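Phosphate-binding protein (Unidentified prokaryotic organism, PDB 3W9V) binds phosphate and belongs to the PstS family of periplasmic-type phosphate-binding proteins linked to phosphate transport. Local coordinates at residues A[12-16]-A[17-21]; A[105-109]-A[110-114]; A[209-212]-A[213-217]. The protein carries 1 engineered substitution. All coordinates share one frame; numbering follows the deposited sequence. Where two conformers were deposited one is given.

Interaction 1: residues A[12-16]-A[17-21]; sequences KLYLT and PDVLT
V19 folds back onto L13, Y14 and T16, and its branches can be followed outward. From V19 CB, which lies 3.6 Å from L13 O, the two methyls part company. CG2 sits beside the backbone N, touching L13 O at 3.5 Å and reaching 4.1 Å from CD1 of L13, whose side chain it crosses at about a right angle. CG2 also meets the side of T16, 3.8 Å from T16 CB. The other methyl, V19 CG1, stands anti to the backbone N (chi1 166°), and this turns it to the edge of the Y14 ring, 4.3 Å from Y14 CD1 and near the ring plane. V19 CG1 also lies 3.7 Å from L13 O.

The backbone is drawn in too: V19 N donates to T16 O at 3.2 Å and 167°, closing a four-residue turn. T16 is itself tied backward, because its OG1, beside its own N, donates to K12 O at 2.8 Å. A water donates to both Y14 O and T16 O and accepts from L20 N, bridging these carbonyls to the returning chain. Outside the turn, L13 packs on I334 and F339, and V19 on A333 of helix 331-336.

With P17 polyproline-like, D18 at a positive phi (77°) and the T16-V19 bond closing the loop, residues 16-19 form a type II beta-turn that redirects the chain just after helix 11-14.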
ATOM      1  N   LYS A  12       5.735   7.449  -7.081  1.00  7.24           N
ATOM      2  CA  LYS A  12       6.627   8.603  -7.101  1.00  7.50           C
ATOM      3  C   LYS A  12       7.924   8.317  -6.350  1.00  6.77           C
ATOM      4  O   LYS A  12       8.975   8.870  -6.681  1.00  7.87           O
ATOM      5  CB  LYS A  12       5.922   9.848  -6.575  1.00  8.04           C
ATOM      6  CG  LYS A  12       4.720  10.223  -7.428  1.00 11.49           C
ATOM      7  CD  LYS A  12       4.198  11.615  -7.133  1.00 14.26           C
ATOM      8  CE  LYS A  12       3.539  11.663  -5.778  1.00 13.32           C
ATOM      9  NZ  LYS A  12       3.085  13.041  -5.445  1.00 17.06           N
ATOM     10  N   LEU A  13       7.860   7.440  -5.354  1.00  7.05           N
ATOM     11  CA  LEU A  13       9.077   6.974  -4.713  1.00  7.77           C
ATOM     12  C   LEU A  13       9.955   6.209  -5.707  1.00  6.04           C
ATOM     13  O   LEU A  13      11.142   6.511  -5.855  1.00  6.90           O
ATOM     14  CB  LEU A  13       8.755   6.114  -3.488  1.00  7.29           C
ATOM     15  CG  LEU A  13       9.952   5.406  -2.844  1.00  7.70           C
ATOM     16  CD1 LEU A  13      10.973   6.387  -2.273  1.00  9.11           C
ATOM     17  CD2 LEU A  13       9.475   4.430  -1.773  1.00  8.73           C
ATOM     18  N   TYR A  14       9.368   5.243  -6.408  1.00  6.23           N
ATOM     19  CA  TYR A  14      10.154   4.422  -7.323  1.00  6.76           C
ATOM     20  C   TYR A  14      10.642   5.194  -8.547  1.00  6.11           C
ATOM     21  O   TYR A  14      11.612   4.788  -9.172  1.00  7.37           O
ATOM     22  CB  TYR A  14       9.387   3.167  -7.743  1.00  6.76           C
ATOM     23  CG  TYR A  14       8.992   2.277  -6.578  1.00  6.31           C
ATOM     24  CD1 TYR A  14       9.789   2.173  -5.441  1.00  8.10           C
ATOM     25  CD2 TYR A  14       7.811   1.558  -6.611  1.00  6.10           C
ATOM     26  CE1 TYR A  14       9.410   1.360  -4.375  1.00  7.57           C
ATOM     27  CE2 TYR A  14       7.435   0.742  -5.562  1.00  6.82           C
ATOM     28  CZ  TYR A  14       8.230   0.649  -4.440  1.00  6.60           C
ATOM     29  OH  TYR A  14       7.862  -0.143  -3.371  1.00  7.21           O
ATOM     30  N   LEU A  15       9.979   6.303  -8.863  1.00  6.02           N
ATOM     31  CA  LEU A  15      10.404   7.185  -9.949  1.00  7.28           C
ATOM     32  C   LEU A  15      11.470   8.196  -9.527  1.00  7.14           C
ATOM     33  O   LEU A  15      12.041   8.883 -10.373  1.00  8.56           O
ATOM     34  CB  LEU A  15       9.206   7.925 -10.536  1.00  6.97           C
ATOM     35  CG  LEU A  15       8.262   7.103 -11.406  1.00  8.46           C
ATOM     36  CD1 LEU A  15       6.992   7.888 -11.698  1.00 11.73           C
ATOM     37  CD2 LEU A  15       8.956   6.702 -12.692  1.00 10.69           C
ATOM     38  N   THR A  16      11.745   8.298  -8.233  1.00  7.53           N
ATOM     39  CA  THR A  16      12.772   9.215  -7.752  1.00  8.05           C
ATOM     40  C   THR A  16      14.146   8.713  -8.178  1.00  7.41           C
ATOM     41  O   THR A  16      14.459   7.542  -7.980  1.00  8.13           O
ATOM     42  CB  THR A  16      12.719   9.315  -6.217  1.00  8.55           C
ATOM     43  OG1 THR A  16      11.473   9.903  -5.824  1.00  9.61           O
ATOM     44  CG2 THR A  16      13.854  10.164  -5.685  1.00 10.81           C
ATOM     45  N   PRO A  17      14.975   9.593  -8.766  1.00  8.58           N
ATOM     46  CA  PRO A  17      16.300   9.142  -9.202  1.00 10.42           C
ATOM     47  C   PRO A  17      17.067   8.384  -8.118  1.00  8.64           C
ATOM     48  O   PRO A  17      17.099   8.808  -6.963  1.00 10.18           O
ATOM     49  CB  PRO A  17      17.014  10.450  -9.547  1.00 11.16           C
ATOM     50  CG  PRO A  17      15.908  11.345 -10.014  1.00 11.64           C
ATOM     51  CD  PRO A  17      14.716  10.995  -9.150  1.00  9.57           C
ATOM     52  N   ASP A  18      17.630   7.251  -8.523  1.00  9.82           N
ATOM     53  CA  ASP A  18      18.532   6.427  -7.721  1.00 10.02           C
ATOM     54  C   ASP A  18      17.879   5.565  -6.636  1.00  9.15           C
ATOM     55  O   ASP A  18      18.574   4.835  -5.931  1.00 10.20           O
ATOM     56  CB  ASP A  18      19.702   7.254  -7.178  1.00 13.55           C
ATOM     57  CG  ASP A  18      20.538   7.860  -8.292  1.00 19.29           C
ATOM     58  OD1 ASP A  18      20.874   7.127  -9.249  1.00 23.15           O
ATOM     59  OD2 ASP A  18      20.837   9.071  -8.227  1.00 30.61           O
ATOM     60  N   VAL A  19      16.553   5.610  -6.519  1.00  7.09           N
ATOM     61  CA  VAL A  19      15.864   4.671  -5.636  1.00  7.32           C
ATOM     62  C   VAL A  19      15.955   3.257  -6.223  1.00  6.99           C
ATOM     63  O   VAL A  19      16.349   2.303  -5.541  1.00  7.75           O
ATOM     64  CB  VAL A  19      14.413   5.103  -5.372  1.00  7.76           C
ATOM     65  CG1 VAL A  19      13.612   3.972  -4.737  1.00  7.64           C
ATOM     66  CG2 VAL A  19      14.407   6.339  -4.475  1.00  8.80           C
ATOM     67  N   LEU A  20      15.604   3.133  -7.502  1.00  7.71           N
ATOM     68  CA  LEU A  20      15.911   1.934  -8.270  1.00  7.19           C
ATOM     69  C   LEU A  20      17.310   2.110  -8.845  1.00  7.92           C
ATOM     70  O   LEU A  20      17.655   3.182  -9.338  1.00 10.22           O
ATOM     71  CB  LEU A  20      14.903   1.720  -9.401  1.00  9.05           C
ATOM     72  CG  LEU A  20      13.432   1.656  -8.995  1.00  7.90           C
ATOM     73  CD1 LEU A  20      12.580   1.420 -10.226  1.00  9.92           C
ATOM     74  CD2 LEU A  20      13.191   0.568  -7.951  1.00  9.42           C
ATOM     75  N   THR A  21      18.104   1.052  -8.787  1.00  7.79           N
ATOM     76  CA  THR A  21      19.516   1.129  -9.120  1.00  8.08           C
ATOM     77  C   THR A  21      19.775   0.731 -10.579  1.00  7.09           C
ATOM     78  O   THR A  21      18.843   0.608 -11.369  1.00  8.26           O
ATOM     79  CB  THR A  21      20.306   0.276  -8.123  1.00  8.69           C
ATOM     80  OG1 THR A  21      19.695  -1.018  -8.036  1.00  8.46           O
ATOM     81  CG2 THR A  21      20.262   0.918  -6.732  1.00 10.58           C
TER
HETATM   82  O   HOH W   1      14.411   5.214  -9.263  1.00  8.80           O

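Interaction 2: residues A[105-109]-A[110-114]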
ATOM      1  N   VAL A 105     -10.536  19.389  10.530  1.00 12.82           N
ATOM      2  CA  VAL A 105     -11.365  18.210  10.353  1.00 11.85           C
ATOM      3  C   VAL A 105     -10.653  17.039  11.004  1.00 12.23           C
ATOM      4  O   VAL A 105      -9.553  16.658  10.600  1.00 12.13           O
ATOM      5  CB  VAL A 105     -11.651  17.926   8.872  1.00 12.88           C
ATOM      6  CG1 VAL A 105     -12.347  16.578   8.707  1.00 11.79           C
ATOM      7  CG2 VAL A 105     -12.495  19.048   8.289  1.00 12.36           C
ATOM      8  N   ASP A 106     -11.277  16.496  12.041  1.00 11.90           N
ATOM      9  CA  ASP A 106     -10.701  15.422  12.827  1.00 11.95           C
ATOM     10  C   ASP A 106     -11.769  14.351  12.945  1.00 11.53           C
ATOM     11  O   ASP A 106     -12.715  14.494  13.720  1.00 12.76           O
ATOM     12  CB  ASP A 106     -10.317  15.956  14.209  1.00 13.72           C
ATOM     13  CG  ASP A 106      -9.562  14.944  15.049  1.00 12.84           C
ATOM     14  OD1 ASP A 106      -9.404  13.784  14.612  1.00 14.11           O
ATOM     15  OD2 ASP A 106      -9.133  15.317  16.165  1.00 15.82           O
ATOM     16  N   LEU A 107     -11.633  13.288  12.159  1.00 10.13           N
ATOM     17  CA  LEU A 107     -12.629  12.227  12.143  1.00  9.73           C
ATOM     18  C   LEU A 107     -12.423  11.247  13.282  1.00 10.71           C
ATOM     19  O   LEU A 107     -11.322  10.741  13.480  1.00 11.21           O
ATOM     20  CB  LEU A 107     -12.544  11.457  10.826  1.00 10.59           C
ATOM     21  CG  LEU A 107     -12.831  12.249   9.554  1.00 10.94           C
ATOM     22  CD1 LEU A 107     -12.384  11.477   8.325  1.00 11.39           C
ATOM     23  CD2 LEU A 107     -14.312  12.579   9.464  1.00 15.70           C
ATOM     24  N   SER A 108     -13.481  10.961  14.033  1.00 10.07           N
ATOM     25  CA  SER A 108     -13.447   9.774  14.863  1.00 10.51           C
ATOM     26  C   SER A 108     -13.510   8.590  13.913  1.00  8.71           C
ATOM     27  O   SER A 108     -13.936   8.728  12.763  1.00  9.89           O
ATOM     28  CB  SER A 108     -14.641   9.736  15.812  1.00 10.82           C
ATOM     29  OG  SER A 108     -15.848   9.627  15.085  1.00 10.96           O
ATOM     30  N   VAL A 109     -13.089   7.423  14.373  1.00  9.68           N
ATOM     31  CA  VAL A 109     -13.212   6.237  13.542  1.00  9.71           C
ATOM     32  C   VAL A 109     -14.682   5.973  13.194  1.00  8.75           C
ATOM     33  O   VAL A 109     -14.998   5.617  12.059  1.00  9.19           O
ATOM     34  CB  VAL A 109     -12.547   5.015  14.201  1.00 11.04           C
ATOM     35  CG1 VAL A 109     -12.845   3.745  13.418  1.00 11.54           C
ATOM     36  CG2 VAL A 109     -11.041   5.235  14.304  1.00 13.92           C
ATOM     37  N   LYS A 110     -15.580   6.187  14.153  1.00  9.33           N
ATOM     38  CA  LYS A 110     -17.012   6.008  13.900  1.00  8.95           C
ATOM     39  C   LYS A 110     -17.510   6.935  12.780  1.00  8.96           C
ATOM     40  O   LYS A 110     -18.282   6.518  11.917  1.00  8.84           O
ATOM     41  CB  LYS A 110     -17.812   6.224  15.190  1.00  9.69           C
ATOM     42  CG  LYS A 110     -19.332   6.120  15.034  1.00 10.63           C
ATOM     43  CD  LYS A 110     -19.766   4.755  14.528  1.00  9.93           C
ATOM     44  CE  LYS A 110     -21.283   4.621  14.530  1.00  9.85           C
ATOM     45  NZ  LYS A 110     -21.714   3.367  13.852  1.00 10.53           N
ATOM     46  N   GLU A 111     -17.055   8.188  12.789  1.00  9.40           N
ATOM     47  CA  GLU A 111     -17.405   9.133  11.727  1.00  9.13           C
ATOM     48  C   GLU A 111     -16.836   8.713  10.373  1.00  9.48           C
ATOM     49  O   GLU A 111     -17.530   8.780   9.360  1.00  9.32           O
ATOM     50  CB  GLU A 111     -16.954  10.554  12.081  1.00  9.41           C
ATOM     51  CG  GLU A 111     -17.856  11.229  13.106  1.00 11.02           C
ATOM     52  CD  GLU A 111     -17.254  12.483  13.705  1.00 12.44           C
ATOM     53  OE1 GLU A 111     -16.056  12.759  13.472  1.00 13.20           O
ATOM     54  OE2 GLU A 111     -17.997  13.192  14.422  1.00 14.19           O
ATOM     55  N   LEU A 112     -15.567   8.300  10.359  0.50  8.44           N
ATOM     56  CA  LEU A 112     -14.933   7.795   9.139  0.50  8.55           C
ATOM     57  C   LEU A 112     -15.774   6.674   8.547  0.50  8.23           C
ATOM     58  O   LEU A 112     -16.081   6.669   7.354  0.50  8.34           O
ATOM     59  CB  LEU A 112     -13.525   7.265   9.434  0.50  8.72           C
ATOM     60  CG  LEU A 112     -12.816   6.583   8.255  0.50  7.80           C
ATOM     61  CD1 LEU A 112     -12.246   7.609   7.281  0.50  9.95           C
ATOM     62  CD2 LEU A 112     -11.730   5.629   8.734  0.50  8.90           C
ATOM     63  N   CYS A 113     -16.149   5.726   9.399  1.00  8.83           N
ATOM     64  CA  CYS A 113     -16.969   4.598   8.982  1.00  8.38           C
ATOM     65  C   CYS A 113     -18.302   5.047   8.377  1.00  8.49           C
ATOM     66  O   CYS A 113     -18.738   4.515   7.358  1.00  8.68           O
ATOM     67  CB  CYS A 113     -17.193   3.661  10.170  1.00  9.07           C
ATOM     68  SG  CYS A 113     -15.650   2.885  10.745  1.00  8.83           S
ATOM     69  N   GLY A 114     -18.937   6.035   9.002  1.00  8.76           N
ATOM     70  CA  GLY A 114     -20.191   6.566   8.496  1.00 10.10           C
ATOM     71  C   GLY A 114     -20.068   7.307   7.179  1.00  8.93           C
ATOM     72  O   GLY A 114     -20.968   7.238   6.339  1.00  9.49           O
TER
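S108 and E111 exchange two bonds across the start of helix 109-117. S108 OG accepts from E111 N at 3.0 Å and 157°, and in return E111 OE1 accepts from S108 N at 3.2 Å. The pair is a capping box with S108 as the N-cap. S108 OG reaches its donor because it lies between its own N and carbonyl carbon (chi1 64°), facing the first turn. The carboxylate gets there by another route: CG lies beside the backbone N of E111, and the chain beyond it is extended, so the acid runs back along the capping serine, E111 CG passing 3.2 Å from S108 OG. The amide of S108 meets OE1 from above the carboxylate plane, 41° out of it.

Ordinary helical bonds follow at once, L112 N to S108 O and C113 N to V109 O, both 2.9 Å. Beside them V109 CG1 packs on C113 SG at 4.0 Å, and that sulfur is fixed in a disulfide to C158.

Outside the two segments further partners grip the acid directly: K234 NZ forms a salt bridge with E111 OE1 and also donates to D106 O, while T127 N donates to E111 OE2. Farther out, V109 rests on F153 and K157 of helix 145-157. With an alanine here in place of E111, S108 N and T127 N would probably lose their acceptor and K234 the mate for its charge.

Both carboxylate oxygens of this buried side chain are thus engaged by N-H donors, and a cationic partner together with the positive end of the helix dipole probably favours the ionised acid.

Interaction 3: residues A[209-212]-A[213-217]; sequences TYMS and PDFAA. Engineered in segment 209-212: M211 (natural residue Ile).
Two first torsions set up the meeting of M211 with F215 and of S212 with the turn that follows. M211, an engineered substitution for isoleucine, has CG anti to its N (chi1 -176°), and bends at both later torsions curl the chain toward F215 and A216. M211 CG comes 3.9 Å from A216 CB, and M211 SD lies 3.6 Å from F215 CB. Measured to the F215 ring centroid, SD is 5.4 Å away and 50° off the normal, an oblique Met-aromatic contact.

The second torsion is that of S212, whose OG is likewise anti to N (chi1 168°) and swings forward past the proline. There S212 OG accepts from D214 N at 3.3 Å, giving an ST turn. The same OG lies in the plane of the F215 ring, at its edge, 3.7 Å from CD2.

S212 O takes two further donors: F215 N at 3.0 Å, approaching from well above the carbonyl plane, and A216 N, also at 3.0 Å but poorly aligned and weak. The first of these, with the phi/psi of P213 and D214 near those of a type I turn, defines such a beta-turn over S212-F215.

S212 OG also bonds L9 O, and D214 OD2 bonds N337 ND2. M211 lies against S191, V194 and M195 of helix 190-199, whereas P213 packs on T91 and S92 of strand 83-92, placing the turn between that helix and the five-stranded sheet.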
ATOM      1  N   THR A 209     -11.793  11.338   0.020  1.00  7.87           N
ATOM      2  CA  THR A 209     -11.291  10.056  -0.455  1.00  7.32           C
ATOM      3  C   THR A 209     -10.264   9.466   0.512  1.00  6.38           C
ATOM      4  O   THR A 209      -9.987  10.035   1.572  1.00  8.04           O
ATOM      5  CB  THR A 209     -10.697  10.183  -1.881  1.00  7.51           C
ATOM      6  OG1 THR A 209     -10.514   8.886  -2.458  1.00  8.22           O
ATOM      7  CG2 THR A 209      -9.362  10.915  -1.861  1.00  9.20           C
ATOM      8  N   TYR A 210      -9.728   8.305   0.136  1.00  6.87           N
ATOM      9  CA  TYR A 210      -8.629   7.642   0.832  1.00  7.07           C
ATOM     10  C   TYR A 210      -7.446   7.628  -0.146  1.00  7.13           C
ATOM     11  O   TYR A 210      -7.644   7.517  -1.362  1.00  7.08           O
ATOM     12  CB  TYR A 210      -9.044   6.224   1.271  1.00  7.20           C
ATOM     13  CG  TYR A 210      -9.514   5.348   0.131  1.00  6.32           C
ATOM     14  CD1 TYR A 210      -8.640   4.469  -0.498  1.00  6.76           C
ATOM     15  CD2 TYR A 210     -10.828   5.404  -0.326  1.00  6.85           C
ATOM     16  CE1 TYR A 210      -9.058   3.668  -1.550  1.00  6.92           C
ATOM     17  CE2 TYR A 210     -11.257   4.611  -1.381  1.00  6.75           C
ATOM     18  CZ  TYR A 210     -10.371   3.741  -1.987  1.00  6.31           C
ATOM     19  OH  TYR A 210     -10.813   2.966  -3.040  1.00  7.03           O
ATOM     20  N   MET A 211      -6.220   7.754   0.358  1.00  6.54           N
ATOM     21  CA  MET A 211      -5.122   8.071  -0.548  1.00  6.65           C
ATOM     22  C   MET A 211      -3.730   7.804   0.007  1.00  6.35           C
ATOM     23  O   MET A 211      -3.459   8.025   1.189  1.00  6.69           O
ATOM     24  CB  MET A 211      -5.228   9.555  -0.931  1.00  6.99           C
ATOM     25  CG  MET A 211      -4.212  10.057  -1.953  1.00  7.85           C
ATOM     26  SD  MET A 211      -4.252   9.181  -3.534  1.00  7.42           S
ATOM     27  CE  MET A 211      -5.978   9.337  -3.961  1.00  8.63           C
ATOM     28  N   SER A 212      -2.832   7.374  -0.875  1.00  6.08           N
ATOM     29  CA  SER A 212      -1.400   7.372  -0.593  1.00  6.40           C
ATOM     30  C   SER A 212      -0.966   8.712   0.005  1.00  6.61           C
ATOM     31  O   SER A 212      -1.306   9.760  -0.532  1.00  7.18           O
ATOM     32  CB  SER A 212      -0.639   7.178  -1.897  1.00  6.84           C
ATOM     33  OG  SER A 212       0.734   7.455  -1.689  1.00  6.96           O
ATOM     34  N   PRO A 213      -0.193   8.699   1.100  1.00  6.47           N
ATOM     35  CA  PRO A 213       0.209   9.983   1.685  1.00  7.28           C
ATOM     36  C   PRO A 213       1.129  10.793   0.769  1.00  7.93           C
ATOM     37  O   PRO A 213       1.197  12.010   0.931  1.00  9.08           O
ATOM     38  CB  PRO A 213       0.929   9.572   2.977  1.00  8.57           C
ATOM     39  CG  PRO A 213       1.421   8.181   2.706  1.00  9.08           C
ATOM     40  CD  PRO A 213       0.346   7.553   1.849  1.00  7.82           C
ATOM     41  N   ASP A 214       1.794  10.142  -0.180  1.00  6.95           N
ATOM     42  CA  ASP A 214       2.661  10.833  -1.130  1.00  8.09           C
ATOM     43  C   ASP A 214       1.839  11.625  -2.148  1.00  8.15           C
ATOM     44  O   ASP A 214       2.348  12.561  -2.763  1.00 10.13           O
ATOM     45  CB  ASP A 214       3.558   9.810  -1.837  1.00  7.54           C
ATOM     46  CG  ASP A 214       4.802  10.425  -2.465  1.00  7.85           C
ATOM     47  OD1 ASP A 214       5.178  11.575  -2.135  1.00  9.15           O
ATOM     48  OD2 ASP A 214       5.424   9.718  -3.289  1.00  9.30           O
ATOM     49  N   PHE A 215       0.579  11.245  -2.338  1.00  8.21           N
ATOM     50  CA  PHE A 215      -0.309  11.933  -3.276  1.00  8.26           C
ATOM     51  C   PHE A 215      -1.305  12.858  -2.578  1.00  8.80           C
ATOM     52  O   PHE A 215      -1.880  13.744  -3.213  1.00  9.36           O
ATOM     53  CB  PHE A 215      -1.117  10.922  -4.101  1.00  8.45           C
ATOM     54  CG  PHE A 215      -0.340  10.257  -5.204  1.00  7.06           C
ATOM     55  CD1 PHE A 215      -0.437  10.719  -6.505  1.00  9.50           C
ATOM     56  CD2 PHE A 215       0.449   9.148  -4.949  1.00  7.63           C
ATOM     57  CE1 PHE A 215       0.260  10.105  -7.530  1.00 12.11           C
ATOM     58  CE2 PHE A 215       1.144   8.529  -5.971  1.00  9.01           C
ATOM     59  CZ  PHE A 215       1.047   9.005  -7.262  1.00 10.32           C
ATOM     60  N   ALA A 216      -1.531  12.647  -1.285  1.00  8.70           N
ATOM     61  CA  ALA A 216      -2.641  13.301  -0.590  1.00  9.70           C
ATOM     62  C   ALA A 216      -2.441  14.798  -0.364  1.00  9.96           C
ATOM     63  O   ALA A 216      -3.403  15.523  -0.096  1.00 10.89           O
ATOM     64  CB  ALA A 216      -2.930  12.599   0.723  1.00  9.50           C
ATOM     65  N   ALA A 217      -1.195  15.248  -0.455  1.00  9.83           N
ATOM     66  CA  ALA A 217      -0.863  16.667  -0.366  1.00  9.90           C
ATOM     67  C   ALA A 217       0.362  16.924  -1.231  1.00 12.18           C
ATOM     68  O   ALA A 217       1.159  16.016  -1.451  1.00 12.05           O
ATOM     69  CB  ALA A 217      -0.583  17.058   1.074  1.00 12.62           C
TER

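Along the chain the three contacts follow one another without overlap. Interactions 1 and 3 have centres about 19 Å apart and touch directly: K12 NZ lies 2.8 Å from D214 O, a probable hydrogen bond, and K12 packs on F215 in a cation-pi contact. K12 thereby ties helix 11-14 to the loop between strands 207-208 and 231-237. Interaction 2 touches neither: its nearest atoms are about 7 Å from interaction 3 (centres about 17 Å) and about 21 Å from interaction 1 (centres about 34 Å), which lies on the opposite side of the chain's centre. The loop of interaction 3 leads on to strand 231-237, which pairs in parallel with strand 106-107 of interaction 2. This spread is consistent with the two-lobed PstS-type fold.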